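Local coordinates for protein dUTPase (Streptococcus mutans, PDB 3H6X) that probably hydrolyses dUTP to dUMP and diphosphate, as a jelly-roll beta-barrel enzyme of the dUTPase family built from three subunits, at residues 3-8 and 55-60; 48-53 and 97-102; 61-66 and 82-87; 101-106 and 117-122. All blocks are in the same frame, centred on the assembly; numbering follows the deposited sequence.

Overall arrangement
From the N terminus, contact 1 brings residues 3-8 against 55-60, closing the first long loop. Before that loop ends, residues 48-53 open a second, which contact 2 closes at 97-102, so contacts 1 and 2 cross; they meet where strand 6-9 lies beside strand 52-55. Contact 3, joining 61-66 to 82-87, is nested within the loop of contact 2. Contact 4 begins on strand 100-105, where contact 2 ends, and reaches strand 118-126, which is the neighbour of strand 60-66 and so leads back to contact 3. The chain thus illustrates how the closures of a jelly roll interlock.

Contact 1 (3-8 and 55-60); sequences KTRGFE and YMQVGE
Gly6 and Tyr55 form an antiparallel hydrogen-bonded pair, Gly6 N giving to Tyr55 O and Tyr55 N to Gly6 O, each bond 3.0 Å long. Beyond it, the CA atoms of Arg5 and Met56 come within 3.9 Å of each other, and the second segment then enters a type II turn from Gln57 to Glu60. The Tyr55 side chain, with CG lodged between its own backbone N and carbonyl carbon (chi1 60°), reaches across to the partner segment and lays its ring over Gly6, where it is sandwiched. Gly6 N lies over the centre of one face, 3.4 Å above the plane; over the other, Lys3 CE makes a CH-pi contact 3.7 Å from the Tyr55 ring centroid. Lys3 NZ adds a cation-pi interaction and a salt bridge to Glu8 OE2 (2.6 Å). The Tyr55 hydroxyl bonds to Asp131 of the second subunit. Toward the turn, Arg5 grips Glu60 side-on. Its NE meets Glu60 OE1 at 2.8 Å in a nearly straight bond (177°), while NH2 reaches Glu60 OE2 on the syn side at 2.8 Å. Gln57 N approaches OE1 from the opposite face of the carboxylate, tying the turn to the same salt bridge. The N-terminal segment and the start of this two-stranded sheet thus receive residues 128-131 of the second subunit, consistent with the intimate subunit packing of trimeric dUTPases.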
# COMPACT_ATOMS: atom_id res chain seq x y z
N LYS B 3 16.91 -17.80 15.38
CA LYS B 3 15.53 -17.51 14.96
C LYS B 3 15.29 -16.01 15.09
O LYS B 3 15.46 -15.43 16.16
CB LYS B 3 14.53 -18.31 15.81
CG LYS B 3 13.11 -18.33 15.26
CD LYS B 3 12.13 -18.93 16.28
CE LYS B 3 10.72 -19.07 15.73
NZ LYS B 3 10.57 -20.35 15.03
N THR B 4 14.90 -15.40 13.97
CA THR B 4 14.85 -13.96 13.83
C THR B 4 13.49 -13.53 13.24
O THR B 4 12.66 -12.93 13.93
CB THR B 4 16.00 -13.48 12.93
OG1 THR B 4 17.26 -13.81 13.54
CG2 THR B 4 15.92 -11.99 12.73
N ARG B 5 13.26 -13.86 11.98
CA ARG B 5 11.94 -13.64 11.37
C ARG B 5 11.70 -14.70 10.29
O ARG B 5 12.65 -15.28 9.77
CB ARG B 5 11.84 -12.24 10.77
CG ARG B 5 12.73 -12.06 9.52
CD ARG B 5 12.88 -10.56 9.17
NE ARG B 5 13.62 -9.82 10.20
CZ ARG B 5 14.95 -9.75 10.25
NH1 ARG B 5 15.69 -10.35 9.32
NH2 ARG B 5 15.53 -9.05 11.21
N GLY B 6 10.43 -14.99 9.99
CA GLY B 6 10.15 -15.97 8.96
C GLY B 6 8.71 -16.48 9.02
O GLY B 6 7.86 -15.91 9.72
N PHE B 7 8.46 -17.55 8.26
CA PHE B 7 7.13 -18.17 8.18
C PHE B 7 7.16 -19.59 8.70
O PHE B 7 8.16 -20.31 8.57
CB PHE B 7 6.65 -18.23 6.72
CG PHE B 7 6.53 -16.88 6.08
CD1 PHE B 7 5.38 -16.13 6.27
CD2 PHE B 7 7.56 -16.36 5.30
CE1 PHE B 7 5.27 -14.86 5.67
CE2 PHE B 7 7.44 -15.11 4.71
CZ PHE B 7 6.29 -14.36 4.89
N GLU B 8 6.02 -20.00 9.24
CA GLU B 8 5.81 -21.38 9.64
C GLU B 8 4.42 -21.79 9.19
O GLU B 8 3.51 -20.97 9.12
CB GLU B 8 5.91 -21.52 11.16
CG GLU B 8 7.34 -21.33 11.69
CD GLU B 8 7.39 -21.24 13.20
OE1 GLU B 8 6.33 -21.07 13.83
OE2 GLU B 8 8.52 -21.33 13.75
N TYR B 55 6.60 -14.91 12.20
CA TYR B 55 7.22 -14.37 13.41
C TYR B 55 8.26 -13.34 12.98
O TYR B 55 8.73 -13.38 11.84
CB TYR B 55 7.88 -15.50 14.24
CG TYR B 55 8.95 -16.26 13.51
CD1 TYR B 55 10.29 -15.87 13.61
CD2 TYR B 55 8.63 -17.36 12.71
CE1 TYR B 55 11.29 -16.57 12.94
CE2 TYR B 55 9.62 -18.06 12.02
CZ TYR B 55 10.94 -17.66 12.14
OH TYR B 55 11.93 -18.36 11.45
N MSE B 56 8.57 -12.39 13.86
CA MSE B 56 9.55 -11.36 13.53
C MSE B 56 10.05 -10.73 14.82
O MSE B 56 9.63 -11.14 15.92
CB MSE B 56 8.89 -10.29 12.64
CG MSE B 56 7.68 -9.68 13.31
SE MSE B 56 6.40 -8.90 12.05
CE MSE B 56 7.08 -9.69 10.42
N GLN B 57 10.95 -9.77 14.71
CA GLN B 57 11.52 -9.17 15.91
C GLN B 57 10.68 -8.01 16.38
O GLN B 57 9.81 -7.54 15.66
CB GLN B 57 12.95 -8.70 15.64
CG GLN B 57 13.81 -9.83 15.10
CD GLN B 57 15.26 -9.59 15.27
OE1 GLN B 57 15.76 -9.52 16.40
NE2 GLN B 57 15.99 -9.50 14.15
N VAL B 58 10.94 -7.52 17.59
CA VAL B 58 10.27 -6.31 18.03
C VAL B 58 10.73 -5.18 17.09
O VAL B 58 11.89 -5.11 16.68
CB VAL B 58 10.59 -5.92 19.49
CG1 VAL B 58 10.29 -7.03 20.41
CG2 VAL B 58 11.97 -5.60 19.65
N GLY B 59 9.79 -4.31 16.73
CA GLY B 59 10.09 -3.21 15.83
C GLY B 59 10.04 -3.58 14.36
O GLY B 59 10.50 -2.81 13.51
N GLU B 60 9.53 -4.77 14.08
CA GLU B 60 9.36 -5.22 12.69
C GLU B 60 7.88 -5.43 12.36
O GLU B 60 7.08 -5.74 13.25
CB GLU B 60 10.18 -6.48 12.43
CG GLU B 60 11.69 -6.19 12.54
CD GLU B 60 12.58 -7.41 12.37
OE1 GLU B 60 12.05 -8.52 12.17
OE2 GLU B 60 13.81 -7.22 12.43

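Contact 2 (48-53 and 97-102); sequences VPTGVK and GHIFAQ
Val48 and Ala101 are joined by two backbone hydrogen bonds, Val48 N to Ala101 O (2.8 Å) and Ala101 N to Val48 O (2.9 Å), and Pro49 faces Phe100 as the following non-hydrogen-bonded pair. After a break in the regular pairing, a third firm backbone bond, Ile99 N to Val52 O at 2.9 Å, rejoins the segments. The gap is bridged by a side chain. With CG anti to the backbone N (chi1 -172°), the His98 imidazole reaches the turning backbone of the other segment, where NE2 accepts from Gly51 N at 2.9 Å, the donor tilted modestly from the ring plane; Thr50 N adds a weak bond to the same nitrogen. The ring carbon CE1 of His98 also touches Pro49 CB, at 3.5 Å. CA-H...O contacts supplement these bonds, among them Phe100 CA to Val48 O at 3.3 Å. Apolar contact comes from Pro49 CB, which meets Phe100 CE2 at 3.8 Å, and more loosely from Val52 CG2 near Ile99 CD1. Lys53 sends its amine away to Asn91 and Glu96. The arrangement is that of a jelly-roll strand interrupted midway: residues 45-49 stay beside strand 100-105, and residues 52-55 pass on to strand 6-9.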
# COMPACT_ATOMS: atom_id res chain seq x y z
N VAL B 48 -8.88 -15.27 1.84
CA VAL B 48 -8.25 -16.44 1.25
C VAL B 48 -7.14 -16.92 2.21
O VAL B 48 -6.22 -16.17 2.52
CB VAL B 48 -7.65 -16.07 -0.11
CG1 VAL B 48 -6.94 -17.27 -0.77
CG2 VAL B 48 -8.76 -15.50 -1.02
N PRO B 49 -7.22 -18.18 2.66
CA PRO B 49 -6.19 -18.72 3.56
C PRO B 49 -4.88 -18.96 2.85
O PRO B 49 -4.82 -19.35 1.71
CB PRO B 49 -6.78 -20.07 3.99
CG PRO B 49 -7.61 -20.50 2.82
CD PRO B 49 -8.21 -19.22 2.28
N THR B 50 -3.80 -18.75 3.61
CA THR B 50 -2.48 -18.77 3.09
C THR B 50 -1.72 -19.96 3.75
O THR B 50 -0.67 -20.40 3.27
CB THR B 50 -2.01 -17.39 3.51
OG1 THR B 50 -1.84 -16.50 2.40
CG2 THR B 50 -1.01 -17.38 4.56
N GLY B 51 -2.28 -20.49 4.83
CA GLY B 51 -1.69 -21.65 5.50
C GLY B 51 -0.49 -21.37 6.39
O GLY B 51 0.03 -22.28 7.05
N VAL B 52 -0.06 -20.11 6.45
CA VAL B 52 1.14 -19.77 7.22
C VAL B 52 0.94 -18.66 8.25
O VAL B 52 -0.01 -17.88 8.18
CB VAL B 52 2.32 -19.38 6.29
CG1 VAL B 52 2.71 -20.56 5.38
CG2 VAL B 52 2.01 -18.12 5.48
N LYS B 53 1.83 -18.64 9.24
CA LYS B 53 1.92 -17.55 10.21
C LYS B 53 3.33 -16.99 10.13
O LYS B 53 4.21 -17.63 9.55
CB LYS B 53 1.64 -18.07 11.62
CG LYS B 53 2.47 -19.31 11.99
CD LYS B 53 2.01 -19.92 13.33
CE LYS B 53 2.84 -21.16 13.67
NZ LYS B 53 2.29 -21.89 14.89
N GLY B 97 -2.46 -17.01 14.33
CA GLY B 97 -1.75 -16.05 13.49
C GLY B 97 -1.82 -16.39 12.02
O GLY B 97 -1.04 -15.88 11.21
N HIS B 98 -2.77 -17.23 11.67
CA HIS B 98 -2.98 -17.60 10.27
C HIS B 98 -3.22 -16.36 9.42
O HIS B 98 -4.14 -15.58 9.68
CB HIS B 98 -4.19 -18.52 10.18
CG HIS B 98 -4.41 -19.13 8.81
ND1 HIS B 98 -5.53 -19.86 8.52
CD2 HIS B 98 -3.65 -19.09 7.69
CE1 HIS B 98 -5.46 -20.27 7.24
NE2 HIS B 98 -4.33 -19.83 6.74
N ILE B 99 -2.39 -16.17 8.41
CA ILE B 99 -2.50 -15.01 7.53
C ILE B 99 -3.51 -15.29 6.42
O ILE B 99 -3.44 -16.32 5.77
CB ILE B 99 -1.12 -14.70 6.91
CG1 ILE B 99 -0.15 -14.22 8.00
CG2 ILE B 99 -1.26 -13.64 5.79
CD1 ILE B 99 1.29 -14.24 7.55
N PHE B 100 -4.49 -14.39 6.29
CA PHE B 100 -5.46 -14.42 5.19
C PHE B 100 -5.26 -13.20 4.30
O PHE B 100 -4.90 -12.12 4.79
CB PHE B 100 -6.89 -14.38 5.73
CG PHE B 100 -7.33 -15.64 6.41
CD1 PHE B 100 -6.97 -15.88 7.73
CD2 PHE B 100 -8.12 -16.57 5.75
CE1 PHE B 100 -7.38 -17.05 8.37
CE2 PHE B 100 -8.55 -17.72 6.38
CZ PHE B 100 -8.17 -17.97 7.69
N ALA B 101 -5.51 -13.38 3.01
CA ALA B 101 -5.53 -12.27 2.05
C ALA B 101 -6.98 -11.93 1.70
O ALA B 101 -7.73 -12.78 1.22
CB ALA B 101 -4.76 -12.67 0.79
N GLN B 102 -7.39 -10.70 1.98
CA GLN B 102 -8.77 -10.27 1.72
C GLN B 102 -8.92 -9.83 0.26
O GLN B 102 -8.56 -8.70 -0.09
CB GLN B 102 -9.12 -9.13 2.68
CG GLN B 102 -10.61 -8.85 2.83
CD GLN B 102 -10.89 -7.68 3.75
OE1 GLN B 102 -10.15 -7.42 4.71
NE2 GLN B 102 -11.96 -6.94 3.45

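Contact 3 (61-66 and 82-87); sequences VLYLFD and VGVIDG
Leu64 and Gly83 mark the tight part of this antiparallel pairing, their CA atoms only 4.5 Å apart. Leu64 N gives to Gly83 O at 2.7 Å and Gly83 N to Leu64 O at 2.9 Å, and both donors lie in the carbonyl plane on a lone pair. Gly83, without a side chain, allows Leu64 to lean over it toward Ile85: Leu64 CG stands 3.9 Å from Ile85 CG1, the two side chains crossing obliquely. Leu62 shares this face, its CB side by side with Ile85 CB. On the other face Tyr63 lines up beside Val84, and Phe65 beside Val82. The Tyr63 ring turns its edge to Val84 CG2 (4.0 Å from CE1), while its CD1 touches Val82 CG1 at 3.8 Å; Val82 directs its second branch, CG2, to Phe65 CE1.

At the Leu62-Ile85 pair the return bond, Ile85 N to Leu62 O, is still 2.9 Å; only Leu62 N to Ile85 O is longer, at 3.2 Å. Val61 contributes CG2, which touches Ile85 O and, slightly farther off, Val84 CG1. The loose end lies beyond Ile85: Asp86 and Gly87 are partly exposed and make no contact with residues 61-66, and Asp86 turns instead to Ala28 N of the third subunit.

Strand 60-66 is flanked on its other side by strand 118-126, so strand 82-85 forms the outer edge of the four-stranded sheet within this chain. The Leu62 and Leu64 face packs against Ile99, whereas the aromatic face enters the trimer interface: Tyr63 meets Phe65 of the third subunit, and Val82 packs on Val82 of the second.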
# COMPACT_ATOMS: atom_id res chain seq x y z
N VAL B 61 7.54 -5.25 11.09
CA VAL B 61 6.21 -5.51 10.58
C VAL B 61 6.32 -6.28 9.27
O VAL B 61 7.32 -6.16 8.55
CB VAL B 61 5.43 -4.18 10.38
CG1 VAL B 61 6.14 -3.31 9.36
CG2 VAL B 61 3.98 -4.45 9.98
N LEU B 62 5.28 -7.05 8.95
CA LEU B 62 5.19 -7.75 7.68
C LEU B 62 4.05 -7.13 6.90
O LEU B 62 2.92 -7.11 7.38
CB LEU B 62 4.88 -9.24 7.91
CG LEU B 62 4.55 -10.05 6.63
CD1 LEU B 62 5.73 -10.13 5.69
CD2 LEU B 62 4.09 -11.45 7.01
N TYR B 63 4.33 -6.61 5.71
CA TYR B 63 3.28 -6.05 4.87
C TYR B 63 2.94 -7.05 3.79
O TYR B 63 3.84 -7.71 3.24
CB TYR B 63 3.77 -4.79 4.16
CG TYR B 63 3.95 -3.61 5.07
CD1 TYR B 63 2.93 -3.22 5.93
CD2 TYR B 63 5.12 -2.87 5.07
CE1 TYR B 63 3.08 -2.13 6.77
CE2 TYR B 63 5.28 -1.78 5.91
CZ TYR B 63 4.25 -1.42 6.75
OH TYR B 63 4.39 -0.33 7.59
N LEU B 64 1.65 -7.18 3.48
CA LEU B 64 1.22 -8.02 2.36
C LEU B 64 0.77 -7.12 1.23
O LEU B 64 -0.09 -6.27 1.43
CB LEU B 64 0.03 -8.87 2.77
CG LEU B 64 0.21 -9.76 4.00
CD1 LEU B 64 -1.06 -10.57 4.23
CD2 LEU B 64 1.44 -10.66 3.80
N PHE B 65 1.38 -7.28 0.06
CA PHE B 65 1.01 -6.50 -1.12
C PHE B 65 0.40 -7.40 -2.17
O PHE B 65 0.71 -8.59 -2.27
CB PHE B 65 2.23 -5.79 -1.73
CG PHE B 65 2.91 -4.85 -0.79
CD1 PHE B 65 2.35 -3.63 -0.46
CD2 PHE B 65 4.13 -5.19 -0.23
CE1 PHE B 65 2.99 -2.76 0.42
CE2 PHE B 65 4.78 -4.34 0.64
CZ PHE B 65 4.21 -3.11 0.96
N ASP B 66 -0.47 -6.81 -2.98
CA ASP B 66 -1.05 -7.51 -4.10
C ASP B 66 0.08 -7.93 -5.05
O ASP B 66 1.14 -7.31 -5.11
CB ASP B 66 -1.94 -6.53 -4.88
CG ASP B 66 -3.29 -7.12 -5.22
OD1 ASP B 66 -3.41 -8.37 -5.24
OD2 ASP B 66 -4.23 -6.34 -5.41
N VAL B 82 -3.16 -3.07 1.50
CA VAL B 82 -1.96 -3.59 2.13
C VAL B 82 -2.36 -4.30 3.40
O VAL B 82 -3.07 -3.73 4.24
CB VAL B 82 -1.00 -2.47 2.54
CG1 VAL B 82 0.24 -3.07 3.20
CG2 VAL B 82 -0.60 -1.63 1.32
N GLY B 83 -1.94 -5.55 3.54
CA GLY B 83 -2.20 -6.28 4.77
C GLY B 83 -1.09 -5.93 5.75
O GLY B 83 0.09 -5.97 5.39
N VAL B 84 -1.46 -5.57 6.97
CA VAL B 84 -0.47 -5.17 7.97
C VAL B 84 -0.45 -6.25 9.06
O VAL B 84 -1.36 -6.33 9.90
CB VAL B 84 -0.79 -3.80 8.59
CG1 VAL B 84 0.25 -3.44 9.66
CG2 VAL B 84 -0.83 -2.73 7.52
N ILE B 85 0.57 -7.09 9.01
CA ILE B 85 0.67 -8.23 9.90
C ILE B 85 1.64 -7.90 11.03
O ILE B 85 2.84 -7.77 10.83
CB ILE B 85 1.18 -9.47 9.16
CG1 ILE B 85 0.32 -9.77 7.92
CG2 ILE B 85 1.22 -10.67 10.13
CD1 ILE B 85 -1.18 -9.90 8.25
N ASP B 86 1.07 -7.73 12.23
CA ASP B 86 1.83 -7.32 13.41
C ASP B 86 2.59 -8.52 14.01
O ASP B 86 2.18 -9.66 13.88
CB ASP B 86 0.88 -6.76 14.47
CG ASP B 86 0.06 -5.59 13.95
OD1 ASP B 86 0.63 -4.64 13.41
OD2 ASP B 86 -1.18 -5.62 14.14
N GLY B 87 3.68 -8.23 14.72
CA GLY B 87 4.53 -9.27 15.28
C GLY B 87 3.84 -10.12 16.32
O GLY B 87 4.23 -11.25 16.57

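Contact 4 (101-106 and 117-122); sequences AQMKNM and ERVVQG
Val119 and Val120 face Ala101 and Met103 across the interior of the jelly-roll barrel, where strands of two different sheets pack through side chains alone. The short strand axes stay 8.4 Å apart at closest approach, with 129° between their directions, and no hydrogen bond joins them. Along the second segment, the chain enters its strand at Arg118, whose NH1 forms a salt bridge with Glu23. Val119 comes next, and its backbone departs from the extended form (psi -40°), consistent with two consecutive valines both pointing to the other segment. Its CG2, anti to the backbone N, comes to 4.1 Å from SE of Met103, a selenomethionine; the two side chains pass one another running in opposed directions. The turn at chi2 of Met103 (-63°) sets SE where it also lies near Val120. Asn70, on helix 69-74, bonds to Val119 O and touches Met103, bringing that helix to the border of the contact. Val120 then sends CG1 inward, 4.4 Å from Met103 SE. Past it, Gln121 bonds to Asp66 O of strand 60-66, the neighbouring strand. Of the four apolar contacts here, the closest is the meeting of Val120 CG1 with Ala101 CB at 3.8 Å.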
# COMPACT_ATOMS: atom_id res chain seq x y z
N ALA B 101 -5.51 -13.38 3.01
CA ALA B 101 -5.53 -12.27 2.05
C ALA B 101 -6.98 -11.93 1.70
O ALA B 101 -7.73 -12.78 1.22
CB ALA B 101 -4.76 -12.67 0.79
N GLN B 102 -7.39 -10.70 1.98
CA GLN B 102 -8.77 -10.27 1.72
C GLN B 102 -8.92 -9.83 0.26
O GLN B 102 -8.56 -8.70 -0.09
CB GLN B 102 -9.12 -9.13 2.68
CG GLN B 102 -10.61 -8.85 2.83
CD GLN B 102 -10.89 -7.68 3.75
OE1 GLN B 102 -10.15 -7.42 4.71
NE2 GLN B 102 -11.96 -6.94 3.45
N MSE B 103 -9.43 -10.73 -0.58
CA MSE B 103 -9.44 -10.50 -2.03
C MSE B 103 -10.86 -10.22 -2.51
O MSE B 103 -11.81 -10.88 -2.08
CB MSE B 103 -8.90 -11.73 -2.76
CG MSE B 103 -7.57 -12.24 -2.25
SE MSE B 103 -6.17 -10.91 -2.52
CE MSE B 103 -6.28 -10.73 -4.46
N LYS B 104 -10.98 -9.23 -3.40
CA LYS B 104 -12.26 -8.92 -4.03
C LYS B 104 -12.23 -9.29 -5.50
O LYS B 104 -11.27 -9.01 -6.21
CB LYS B 104 -12.61 -7.43 -3.89
CG LYS B 104 -13.96 -7.11 -4.56
CD LYS B 104 -14.44 -5.71 -4.23
CE LYS B 104 -15.68 -5.37 -5.05
NZ LYS B 104 -16.24 -4.04 -4.65
N ASN B 105 -13.30 -9.93 -5.97
CA ASN B 105 -13.44 -10.25 -7.38
C ASN B 105 -14.17 -9.10 -8.08
O ASN B 105 -15.37 -8.89 -7.85
CB ASN B 105 -14.24 -11.55 -7.50
CG ASN B 105 -14.52 -11.96 -8.94
OD1 ASN B 105 -14.14 -11.28 -9.90
ND2 ASN B 105 -15.16 -13.11 -9.10
N MSE B 106 -13.44 -8.36 -8.91
CA MSE B 106 -13.98 -7.21 -9.62
C MSE B 106 -14.80 -7.58 -10.85
O MSE B 106 -15.46 -6.70 -11.42
CB MSE B 106 -12.85 -6.30 -10.09
CG MSE B 106 -12.00 -5.76 -8.99
SE MSE B 106 -10.63 -4.56 -9.77
CE MSE B 106 -9.66 -5.82 -10.89
N GLU B 117 -1.52 -21.61 -5.72
CA GLU B 117 -1.37 -20.41 -6.54
C GLU B 117 -0.85 -19.26 -5.70
O GLU B 117 -1.28 -19.08 -4.56
CB GLU B 117 -2.70 -20.00 -7.18
CG GLU B 117 -3.09 -20.81 -8.41
CD GLU B 117 -4.38 -20.32 -9.07
OE1 GLU B 117 -5.06 -19.44 -8.52
OE2 GLU B 117 -4.71 -20.83 -10.16
N ARG B 118 0.09 -18.49 -6.24
CA ARG B 118 0.61 -17.34 -5.49
C ARG B 118 -0.42 -16.22 -5.47
O ARG B 118 -1.06 -15.93 -6.48
CB ARG B 118 1.94 -16.88 -6.09
CG ARG B 118 3.02 -17.94 -5.98
CD ARG B 118 4.31 -17.47 -6.62
NE ARG B 118 4.24 -17.52 -8.08
CZ ARG B 118 5.16 -16.99 -8.87
NH1 ARG B 118 6.22 -16.39 -8.34
NH2 ARG B 118 5.02 -17.07 -10.19
N VAL B 119 -0.60 -15.59 -4.32
CA VAL B 119 -1.72 -14.65 -4.16
C VAL B 119 -1.28 -13.27 -3.66
O VAL B 119 -1.79 -12.26 -4.14
CB VAL B 119 -2.86 -15.25 -3.27
CG1 VAL B 119 -2.38 -15.50 -1.83
CG2 VAL B 119 -4.09 -14.34 -3.31
N VAL B 120 -0.34 -13.21 -2.72
CA VAL B 120 0.17 -11.92 -2.29
C VAL B 120 1.67 -12.02 -2.05
O VAL B 120 2.21 -13.13 -2.00
CB VAL B 120 -0.51 -11.38 -1.00
CG1 VAL B 120 -1.98 -11.05 -1.25
CG2 VAL B 120 -0.35 -12.37 0.12
N GLN B 121 2.37 -10.89 -1.97
CA GLN B 121 3.78 -10.93 -1.59
C GLN B 121 3.99 -10.25 -0.25
O GLN B 121 3.41 -9.21 0.03
CB GLN B 121 4.64 -10.27 -2.65
CG GLN B 121 4.27 -8.86 -2.99
CD GLN B 121 4.98 -8.38 -4.27
OE1 GLN B 121 6.17 -8.57 -4.41
NE2 GLN B 121 4.24 -7.78 -5.18
N GLY B 122 4.81 -10.86 0.60
CA GLY B 122 5.05 -10.31 1.92
C GLY B 122 6.45 -9.74 2.04
O GLY B 122 7.42 -10.37 1.64